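Local coordinates for protein endo-1,4-beta-xylanase (Pseudoalteromonas haloplanktis, PDB 2B4F) that probably cleaves beta-1,4 linkages in xylan as a cold-adapted glycoside hydrolase of family 8, held here in complex with its sugar substrate, at residues N4-V9 against A354-G359; Y106-D111 against G120-K125; H113-K118 against S192-N197. The protein carries 1 engineered substitution. All coordinates share one frame; numbering follows the deposited sequence.

Interaction 1. Residues N4-V9 against A354-G359. With XYP (beta-D-xylopyranose), chain C.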
loop_
_atom_site.group_PDB
_atom_site.type_symbol
_atom_site.label_atom_id
_atom_site.label_comp_id
_atom_site.label_asym_id
_atom_site.label_seq_id
_atom_site.Cartn_x
_atom_site.Cartn_y
_atom_site.Cartn_z
ATOM N N ASN A 4 -10.439 16.541 -14.618
ATOM C CA ASN A 4 -10.553 15.347 -15.464
ATOM C C ASN A 4 -9.497 15.242 -16.573
ATOM O O ASN A 4 -9.600 14.394 -17.449
ATOM C CB ASN A 4 -11.972 15.225 -16.027
ATOM C CG ASN A 4 -12.257 16.195 -17.192
ATOM O OD1 ASN A 4 -11.483 17.103 -17.481
ATOM N ND2 ASN A 4 -13.384 15.981 -17.859
ATOM N N ASN A 5 -8.464 16.074 -16.488
ATOM C CA ASN A 5 -7.366 16.103 -17.449
ATOM C C ASN A 5 -6.023 16.069 -16.706
ATOM O O ASN A 5 -5.227 17.013 -16.784
ATOM C CB ASN A 5 -7.490 17.375 -18.321
ATOM C CG ASN A 5 -6.607 17.344 -19.560
ATOM O OD1 ASN A 5 -6.191 16.287 -20.031
ATOM N ND2 ASN A 5 -6.325 18.526 -20.104
ATOM N N PRO A 6 -5.749 14.973 -15.994
ATOM C CA PRO A 6 -4.545 14.906 -15.167
ATOM C C PRO A 6 -3.322 15.029 -16.053
ATOM O O PRO A 6 -3.292 14.473 -17.166
ATOM C CB PRO A 6 -4.634 13.520 -14.500
ATOM C CG PRO A 6 -5.522 12.734 -15.376
ATOM C CD PRO A 6 -6.520 13.718 -15.948
ATOM N N SER A 7 -2.336 15.755 -15.550
ATOM C CA SER A 7 -1.152 16.095 -16.295
ATOM C C SER A 7 -0.264 14.885 -16.510
ATOM O O SER A 7 -0.155 14.005 -15.660
ATOM C CB SER A 7 -0.357 17.178 -15.566
ATOM O OG SER A 7 0.926 17.350 -16.148
ATOM N N SER A 8 0.387 14.881 -17.663
ATOM C CA SER A 8 1.312 13.827 -18.034
ATOM C C SER A 8 2.635 14.053 -17.326
ATOM O O SER A 8 3.523 13.214 -17.385
ATOM C CB SER A 8 1.485 13.821 -19.555
ATOM O OG SER A 8 2.088 15.031 -19.979
ATOM N N VAL A 9 2.771 15.210 -16.681
ATOM C CA VAL A 9 3.908 15.519 -15.829
ATOM C C VAL A 9 3.492 15.339 -14.361
ATOM O O VAL A 9 2.519 15.940 -13.890
ATOM C CB VAL A 9 4.422 16.962 -16.056
ATOM C CG1 VAL A 9 5.670 17.237 -15.211
ATOM C CG2 VAL A 9 4.743 17.193 -17.546
ATOM N N ALA A 354 -6.169 9.299 -11.527
ATOM C CA ALA A 354 -5.947 8.900 -12.914
ATOM C C ALA A 354 -7.247 8.876 -13.741
ATOM O O ALA A 354 -7.209 8.560 -14.932
ATOM C CB ALA A 354 -5.274 7.535 -12.954
ATOM N N SER A 355 -8.392 9.178 -13.121
ATOM C CA SER A 355 -9.683 9.175 -13.816
ATOM C C SER A 355 -9.903 10.444 -14.645
ATOM O O SER A 355 -9.468 11.540 -14.262
ATOM C CB SER A 355 -10.835 9.045 -12.825
ATOM O OG SER A 355 -12.101 9.175 -13.476
ATOM N N THR A 356 -10.570 10.275 -15.792
ATOM C CA THR A 356 -10.957 11.407 -16.650
ATOM C C THR A 356 -12.468 11.581 -16.688
ATOM O O THR A 356 -12.999 12.246 -17.587
ATOM C CB THR A 356 -10.407 11.239 -18.090
ATOM O OG1 THR A 356 -10.916 10.039 -18.684
ATOM C CG2 THR A 356 -8.909 11.049 -18.081
ATOM N N ASN A 357 -13.161 10.983 -15.723
ATOM C CA ASN A 357 -14.604 11.024 -15.678
ATOM C C ASN A 357 -15.139 11.701 -14.428
ATOM O O ASN A 357 -15.129 11.118 -13.347
ATOM C CB ASN A 357 -15.188 9.622 -15.789
ATOM C CG ASN A 357 -16.662 9.649 -16.147
ATOM O OD1 ASN A 357 -17.512 9.968 -15.312
ATOM N ND2 ASN A 357 -16.972 9.357 -17.411
ATOM N N ALA A 358 -15.651 12.918 -14.599
ATOM C CA ALA A 358 -16.175 13.716 -13.500
ATOM C C ALA A 358 -17.325 13.030 -12.761
ATOM O O ALA A 358 -17.434 13.152 -11.544
ATOM C CB ALA A 358 -16.586 15.118 -14.008
ATOM N N GLY A 359 -18.155 12.286 -13.496
ATOM C CA GLY A 359 -19.202 11.464 -12.911
ATOM C C GLY A 359 -18.702 10.361 -11.979
ATOM O O GLY A 359 -19.324 10.086 -10.948
HETATM O O1 XYP C . -13.203 10.736 -20.678
HETATM C C1 XYP C . -13.934 9.521 -20.653
HETATM C C2 XYP C . -13.122 8.405 -21.249
HETATM C C3 XYP C . -14.002 7.160 -21.329
HETATM C C4 XYP C . -14.663 6.826 -19.983
HETATM C C5 XYP C . -15.083 8.087 -19.231
HETATM O O2 XYP C . -12.627 8.753 -22.524
HETATM O O3 XYP C . -13.196 6.088 -21.757
HETATM O O4 XYP C . -15.848 6.073 -20.182
HETATM O O5 XYP C . -14.193 9.180 -19.367
HETATM O O HOH W 1 -15.619 14.320 -17.193
#
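N4 touches T356 O with its CB, at 3.5 Å; its carboxamide lies farther off, with that oxygen obliquely to one side of the amide plane, while the ND2 end reaches past it to water 1. The second flat group, the carboxamide of N357, turns its ND2 end to the xylose of chain C. A weak hydrogen bond from ND2 to ring oxygen O5 is doubtful, since N357 ND2 lies only 2.9 Å from xylose C5, which suggests an imprecise sugar or amide position; OD1 faces the other way and caps the backbone N of Q360. No direct hydrogen bond joins N4-V9 to A354-G359. Instead N4 O rests against the T356 side chain, 3.3 Å from CB, and also receives a CA-H...O contact from T356 CA. P6 crosses T356 at about a right angle, with its CD 4.2 Å from T356 CG2 and 4.0 Å from S355 O. Water 1 supplies the polar link, accepting from N4 ND2 and, at 2.9 Å, from A358 N in the first turn of the helix. T356 has OG1 set between its own backbone N and carbonyl carbon (chi1 60°), which directs the hydroxyl to the sugar while CG2 lies toward P6. OG1 pairs with xylose O1 at 3.1 Å and has a further hydrogen bond to N307 ND2, which would fix its rotation. S355 OG accepts from N357 N, an ST turn that shapes the approach to the helix. T356 and N357 thus present sugar-binding groups at the N-terminus of helix 358-369. The loop ahead of helix 11-14 packs on S355 and T356 beside them, P6 also touching R18 and A298, while A354 and T356 rest on helix 300-318 through H302, V306 and K303.

Interaction 2. Residues Y106-D111 against G120-K125. With XYP (beta-D-xylopyranose), chain B; XYP (beta-D-xylopyranose), chain D.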
loop_
_atom_site.group_PDB
_atom_site.type_symbol
_atom_site.label_atom_id
_atom_site.label_comp_id
_atom_site.label_asym_id
_atom_site.label_seq_id
_atom_site.Cartn_x
_atom_site.Cartn_y
_atom_site.Cartn_z
ATOM N N TYR A 106 11.982 -6.679 16.144
ATOM C CA TYR A 106 11.092 -7.834 16.296
ATOM C C TYR A 106 10.611 -8.447 14.984
ATOM O O TYR A 106 10.254 -9.630 14.959
ATOM C CB TYR A 106 9.893 -7.458 17.182
ATOM C CG TYR A 106 10.344 -6.827 18.470
ATOM C CD1 TYR A 106 11.187 -7.528 19.348
ATOM C CD2 TYR A 106 9.998 -5.520 18.798
ATOM C CE1 TYR A 106 11.637 -6.956 20.519
ATOM C CE2 TYR A 106 10.434 -4.948 19.988
ATOM C CZ TYR A 106 11.262 -5.669 20.838
ATOM O OH TYR A 106 11.720 -5.100 22.005
ATOM N N GLN A 107 10.591 -7.670 13.908
ATOM C CA GLN A 107 10.171 -8.195 12.604
ATOM C C GLN A 107 11.358 -8.669 11.759
ATOM O O GLN A 107 11.256 -9.661 11.063
ATOM C CB GLN A 107 9.312 -7.170 11.842
ATOM C CG GLN A 107 7.909 -6.982 12.471
ATOM C CD GLN A 107 7.136 -5.820 11.859
ATOM O OE1 GLN A 107 7.719 -4.776 11.545
ATOM N NE2 GLN A 107 5.824 -5.990 11.705
ATOM N N LYS A 108 12.486 -7.977 11.833
ATOM C CA LYS A 108 13.659 -8.356 11.037
ATOM C C LYS A 108 14.211 -9.734 11.390
ATOM O O LYS A 108 14.571 -9.975 12.544
ATOM C CB LYS A 108 14.789 -7.340 11.234
ATOM C CG LYS A 108 15.913 -7.469 10.233
ATOM C CD LYS A 108 17.162 -6.693 10.681
ATOM C CE LYS A 108 18.381 -7.095 9.859
ATOM N NZ LYS A 108 19.628 -6.590 10.502
ATOM N N ASN A 109 14.307 -10.623 10.391
ATOM C CA ASN A 109 15.013 -11.882 10.553
ATOM C C ASN A 109 16.525 -11.625 10.571
ATOM O O ASN A 109 17.019 -10.789 9.813
ATOM C CB ASN A 109 14.705 -12.856 9.418
ATOM C CG ASN A 109 13.261 -13.315 9.390
ATOM O OD1 ASN A 109 12.661 -13.383 8.316
ATOM N ND2 ASN A 109 12.706 -13.662 10.541
ATOM N N PRO A 110 17.273 -12.355 11.401
ATOM C CA PRO A 110 18.732 -12.162 11.466
ATOM C C PRO A 110 19.416 -12.297 10.110
ATOM O O PRO A 110 19.029 -13.134 9.295
ATOM C CB PRO A 110 19.217 -13.283 12.404
ATOM C CG PRO A 110 18.024 -13.731 13.152
ATOM C CD PRO A 110 16.807 -13.403 12.323
ATOM N N ASP A 111 20.457 -11.511 9.892
ATOM C CA ASP A 111 21.234 -11.605 8.660
ATOM C C ASP A 111 21.966 -12.944 8.508
ATOM O O ASP A 111 22.383 -13.285 7.413
ATOM C CB ASP A 111 22.208 -10.428 8.570
ATOM C CG ASP A 111 21.482 -9.097 8.498
ATOM O OD1 ASP A 111 20.496 -8.995 7.725
ATOM O OD2 ASP A 111 21.795 -8.118 9.196
ATOM N N GLY A 120 17.732 -11.097 6.669
ATOM C CA GLY A 120 17.424 -9.675 6.592
ATOM C C GLY A 120 16.040 -9.271 6.110
ATOM O O GLY A 120 15.759 -8.087 6.057
ATOM N N VAL A 121 15.169 -10.221 5.764
ATOM C CA VAL A 121 13.803 -9.879 5.377
ATOM C C VAL A 121 12.946 -9.765 6.634
ATOM O O VAL A 121 13.356 -10.191 7.724
ATOM C CB VAL A 121 13.186 -10.886 4.346
ATOM C CG1 VAL A 121 14.159 -11.115 3.197
ATOM C CG2 VAL A 121 12.801 -12.196 5.004
ATOM N N TYR A 122 11.750 -9.216 6.474
ATOM C CA TYR A 122 10.892 -8.886 7.599
ATOM C C TYR A 122 9.742 -9.890 7.718
ATOM O O TYR A 122 8.878 -9.976 6.831
ATOM C CB TYR A 122 10.436 -7.404 7.500
ATOM C CG TYR A 122 11.567 -6.499 7.900
ATOM C CD1 TYR A 122 12.734 -6.414 7.124
ATOM C CD2 TYR A 122 11.538 -5.812 9.103
ATOM C CE1 TYR A 122 13.805 -5.634 7.527
ATOM C CE2 TYR A 122 12.604 -5.029 9.511
ATOM C CZ TYR A 122 13.735 -4.944 8.735
ATOM O OH TYR A 122 14.794 -4.171 9.193
ATOM N N ALA A 123 9.775 -10.680 8.803
ATOM C CA ALA A 123 8.728 -11.666 9.116
ATOM C C ALA A 123 7.336 -11.035 9.035
ATOM O O ALA A 123 7.047 -10.082 9.764
ATOM C CB ALA A 123 8.959 -12.246 10.489
ATOM N N TRP A 124 6.482 -11.538 8.140
ATOM C CA TRP A 124 5.257 -10.822 7.820
ATOM C C TRP A 124 4.210 -10.868 8.903
ATOM O O TRP A 124 3.349 -9.985 8.946
ATOM C CB TRP A 124 4.666 -11.234 6.489
ATOM C CG TRP A 124 3.800 -12.441 6.476
ATOM C CD1 TRP A 124 4.203 -13.744 6.310
ATOM C CD2 TRP A 124 2.369 -12.477 6.570
ATOM N NE1 TRP A 124 3.107 -14.576 6.316
ATOM C CE2 TRP A 124 1.972 -13.828 6.471
ATOM C CE3 TRP A 124 1.376 -11.500 6.725
ATOM C CZ2 TRP A 124 0.629 -14.226 6.518
ATOM C CZ3 TRP A 124 0.058 -11.890 6.766
ATOM C CH2 TRP A 124 -0.306 -13.249 6.672
ATOM N N LYS A 125 4.252 -11.912 9.730
ATOM C CA LYS A 125 3.236 -12.117 10.753
ATOM C C LYS A 125 3.853 -12.478 12.096
ATOM O O LYS A 125 4.499 -13.538 12.233
ATOM C CB LYS A 125 2.263 -13.220 10.319
ATOM C CG LYS A 125 1.100 -13.394 11.278
ATOM C CD LYS A 125 0.229 -14.618 10.978
ATOM C CE LYS A 125 -0.770 -14.377 9.853
ATOM N NZ LYS A 125 -1.678 -15.596 9.609
HETATM C C1 XYP B . 1.121 -12.867 2.637
HETATM C C2 XYP B . 0.297 -14.088 2.253
HETATM C C3 XYP B . 1.000 -15.438 2.539
HETATM C C4 XYP B . 2.501 -15.353 2.249
HETATM C C5 XYP B . 3.120 -14.065 2.781
HETATM O O2 XYP B . -0.975 -14.034 2.889
HETATM O O3 XYP B . 0.436 -16.510 1.776
HETATM O O4 XYP B . 3.087 -16.417 2.799
HETATM O O5 XYP B . 2.430 -12.966 2.252
HETATM C C1 XYP D . -2.334 -9.098 3.078
HETATM C C2 XYP D . -1.150 -8.462 2.383
HETATM C C3 XYP D . -0.223 -9.537 1.808
HETATM C C4 XYP D . 0.005 -10.725 2.762
HETATM C C5 XYP D . -1.302 -11.145 3.443
HETATM O O2 XYP D . -1.506 -7.639 1.288
HETATM O O3 XYP D . 1.012 -8.950 1.397
HETATM O O4 XYP D . 0.518 -11.752 1.951
HETATM O O5 XYP D . -1.903 -9.997 4.034
HETATM O O HOH W 2 5.128 -8.703 11.273
#
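K108 lies over one face of the Y122 ring, its CB 4.0 Å from the centroid in a CH-pi contact, and Q107 CB approaches it obliquely. Beneath, the backbones run roughly antiparallel through a single bridge, K108 with Y122: A123 N gives a hydrogen bond to Q107 O, and N109 N meets V121 O almost head-on (2.9 Å). The pairing is looser at G120 N, which reaches N109 O only weakly. On the solvent side K108, with CG anti to its backbone N (chi1 -167°), runs extended past Y122 OH until K108 NZ meets D111 OD2 at 3.0 Å in a salt bridge. D111 OD1 sits 3.3 Å from G120 CA, where any side chain would collide. Water 2 joins Q107 NE2 to A123 O. W124 turns into the glycan pocket, xylose C1 of chain B 3.9 Å above its ring, C4 of the chain D xylose over the same face toward the rim, and K125 CB opposite. A serine at W124 would probably leave both sugars without their stacking platform and D138 without its indole N-H partner. The contact ties helix 93-107 to strand 123-128, with Y122 and Q107 against helix 77-89 and A123 beside strand 134-136.

Interaction 3. Residues H113-K118 against S192-N197. With XYP (beta-D-xylopyranose), chain E.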
loop_
_atom_site.group_PDB
_atom_site.type_symbol
_atom_site.label_atom_id
_atom_site.label_comp_id
_atom_site.label_asym_id
_atom_site.label_seq_id
_atom_site.Cartn_x
_atom_site.Cartn_y
_atom_site.Cartn_z
ATOM N N HIS A 113 20.470 -15.862 9.497
ATOM C CA HIS A 113 19.446 -16.903 9.489
ATOM C C HIS A 113 19.942 -18.083 8.632
ATOM O O HIS A 113 20.500 -17.876 7.558
ATOM C CB HIS A 113 18.111 -16.360 8.927
ATOM C CG HIS A 113 16.930 -17.237 9.206
ATOM N ND1 HIS A 113 16.728 -18.437 8.565
ATOM C CD2 HIS A 113 15.883 -17.086 10.054
ATOM C CE1 HIS A 113 15.608 -18.988 8.999
ATOM N NE2 HIS A 113 15.075 -18.187 9.906
ATOM N N PRO A 114 19.765 -19.310 9.119
ATOM C CA PRO A 114 20.182 -20.512 8.365
ATOM C C PRO A 114 19.606 -20.609 6.941
ATOM O O PRO A 114 20.248 -21.153 6.032
ATOM C CB PRO A 114 19.667 -21.676 9.229
ATOM C CG PRO A 114 18.830 -21.056 10.347
ATOM C CD PRO A 114 19.219 -19.631 10.448
ATOM N N ASP A 115 18.388 -20.101 6.765
ATOM C CA ASP A 115 17.770 -20.023 5.453
ATOM C C ASP A 115 18.199 -18.707 4.785
ATOM O O ASP A 115 17.806 -17.617 5.227
ATOM C CB ASP A 115 16.250 -20.109 5.617
ATOM C CG ASP A 115 15.513 -20.198 4.299
ATOM O OD1 ASP A 115 16.131 -19.982 3.239
ATOM O OD2 ASP A 115 14.305 -20.478 4.245
ATOM N N ALA A 116 18.998 -18.793 3.718
ATOM C CA ALA A 116 19.533 -17.591 3.071
ATOM C C ALA A 116 18.426 -16.690 2.521
ATOM O O ALA A 116 18.609 -15.488 2.410
ATOM C CB ALA A 116 20.513 -17.952 1.952
ATOM N N LYS A 117 17.289 -17.278 2.182
ATOM C CA LYS A 117 16.154 -16.524 1.632
ATOM C C LYS A 117 15.429 -15.625 2.654
ATOM O O LYS A 117 14.707 -14.711 2.271
ATOM C CB LYS A 117 15.158 -17.477 0.996
ATOM C CG LYS A 117 15.598 -18.006 -0.357
ATOM C CD LYS A 117 14.608 -19.039 -0.882
ATOM C CE LYS A 117 14.965 -19.518 -2.281
ATOM N NZ LYS A 117 15.984 -20.598 -2.198
ATOM N N LYS A 118 15.629 -15.908 3.935
ATOM C CA LYS A 118 15.039 -15.151 5.032
ATOM C C LYS A 118 16.001 -14.120 5.614
ATOM O O LYS A 118 15.591 -13.284 6.438
ATOM C CB LYS A 118 14.583 -16.108 6.141
ATOM C CG LYS A 118 13.193 -16.709 5.930
ATOM C CD LYS A 118 13.015 -17.941 6.794
ATOM C CE LYS A 118 11.684 -18.656 6.599
ATOM N NZ LYS A 118 11.482 -19.630 7.740
ATOM N N SER A 192 6.690 -14.206 -3.199
ATOM C CA SER A 192 7.457 -14.926 -2.189
ATOM C C SER A 192 8.829 -15.374 -2.708
ATOM O O SER A 192 8.955 -15.722 -3.854
ATOM C CB SER A 192 6.690 -16.165 -1.734
ATOM O OG SER A 192 7.386 -16.784 -0.664
ATOM N N PRO A 193 9.844 -15.363 -1.863
ATOM C CA PRO A 193 11.146 -15.965 -2.215
ATOM C C PRO A 193 11.060 -17.438 -2.642
ATOM O O PRO A 193 11.914 -17.885 -3.401
ATOM C CB PRO A 193 11.952 -15.857 -0.913
ATOM C CG PRO A 193 11.339 -14.780 -0.156
ATOM C CD PRO A 193 9.867 -14.737 -0.527
ATOM N N TYR A 194 10.032 -18.143 -2.183
ATOM C CA TYR A 194 9.884 -19.591 -2.389
ATOM C C TYR A 194 9.071 -19.995 -3.620
ATOM O O TYR A 194 8.851 -21.185 -3.852
ATOM C CB TYR A 194 9.284 -20.209 -1.122
ATOM C CG TYR A 194 10.115 -19.893 0.094
ATOM C CD1 TYR A 194 11.299 -20.598 0.359
ATOM C CD2 TYR A 194 9.764 -18.860 0.945
ATOM C CE1 TYR A 194 12.093 -20.284 1.474
ATOM C CE2 TYR A 194 10.548 -18.534 2.054
ATOM C CZ TYR A 194 11.711 -19.246 2.312
ATOM O OH TYR A 194 12.477 -18.915 3.416
ATOM N N ILE A 195 8.645 -19.026 -4.431
ATOM C CA ILE A 195 7.867 -19.330 -5.633
ATOM C C ILE A 195 8.347 -18.438 -6.758
ATOM O O ILE A 195 8.495 -17.218 -6.576
ATOM C CB ILE A 195 6.342 -19.114 -5.370
ATOM C CG1 ILE A 195 5.874 -19.939 -4.169
ATOM C CG2 ILE A 195 5.535 -19.497 -6.582
ATOM C CD1 ILE A 195 4.476 -19.588 -3.662
ATOM N N ASP A 196 8.598 -19.029 -7.918
ATOM C CA ASP A 196 9.086 -18.275 -9.054
ATOM C C ASP A 196 7.954 -17.960 -10.010
ATOM O O ASP A 196 6.863 -18.552 -9.925
ATOM C CB ASP A 196 10.218 -19.028 -9.773
ATOM C CG ASP A 196 11.511 -19.077 -8.965
ATOM O OD1 ASP A 196 11.619 -18.463 -7.865
ATOM O OD2 ASP A 196 12.499 -19.710 -9.379
ATOM N N ASN A 197 8.229 -17.034 -10.928
ATOM C CA ASN A 197 7.257 -16.549 -11.917
ATOM C C ASN A 197 5.944 -16.157 -11.265
ATOM O O ASN A 197 4.862 -16.504 -11.745
ATOM C CB ASN A 197 7.008 -17.606 -13.014
ATOM C CG ASN A 197 6.162 -17.094 -14.163
ATOM O OD1 ASN A 197 6.174 -15.901 -14.501
ATOM N ND2 ASN A 197 5.390 -18.004 -14.775
HETATM C C1 XYP E . 3.977 -17.194 2.001
HETATM C C2 XYP E . 4.826 -18.032 2.936
HETATM C C3 XYP E . 5.748 -18.958 2.124
HETATM C C4 XYP E . 4.927 -19.765 1.109
HETATM C C5 XYP E . 4.127 -18.768 0.271
HETATM O O2 XYP E . 5.588 -17.182 3.773
HETATM O O3 XYP E . 6.502 -19.761 3.005
HETATM O O4 XYP E . 5.724 -20.565 0.240
HETATM O O5 XYP E . 3.289 -17.980 1.107
#
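Y194 and D115 approach from opposite directions, Y194 OH giving D115 OD2 a short hydrogen bond of 2.5 Å. The carboxylate oxygen lies at the ring edge in the tyrosine plane, whereas the hydroxyl comes from above the carboxylate plane; the planes are 62° apart. D115 points its carboxylate across with CG anti to the backbone N (chi1 -173°), and its OD1 accepts from K117 N in an Asx turn, so both oxygens are engaged. K118 crosses Y194 at about a right angle, K118 CE 3.3 Å from Y194 OH, before NZ forms a salt bridge with E139. E139 also takes H113 NE2, and K118 CB lies over that imidazole. K117 passes obliquely, K117 CD 3.7 Å from Y194 CE1 and K117 CE 3.6 Å from P193 O, while its CB packs on P193 CB. Y194 follows P193 in a type I turn from S192 to I195. The far side of this turn meets the xylose of chain E, whose O4 is 3.8 Å from Y194 CB and whose C3 is 3.9 Å from S192 OG. With loop 113-118 packed on Y194 and P193, the turn lines the glycan pocket of this family 8 glycosidase through S192 and Y194.

Interaction 1 stands apart from the others, its centre 40 Å from each and on the opposite side of the chain's centre, beside a separate sugar site. It brings the N-terminal loop to the start of helix 358-369, late in the chain, so both other contacts fall between its segments in sequence. Interactions 2 and 3 are neighbours, with centres 12 Å apart, and their segments alternate along the chain: 106-111, 113-118, 120-125, 192-197. They meet where N109 CB lies 3.1 Å from K118 O. The connection from helix 93-107 to strand 123-128 therefore serves both, and the same glycan pocket is reached by W124 from strand 123-128 and by Y194 from the loop before helix 206-215.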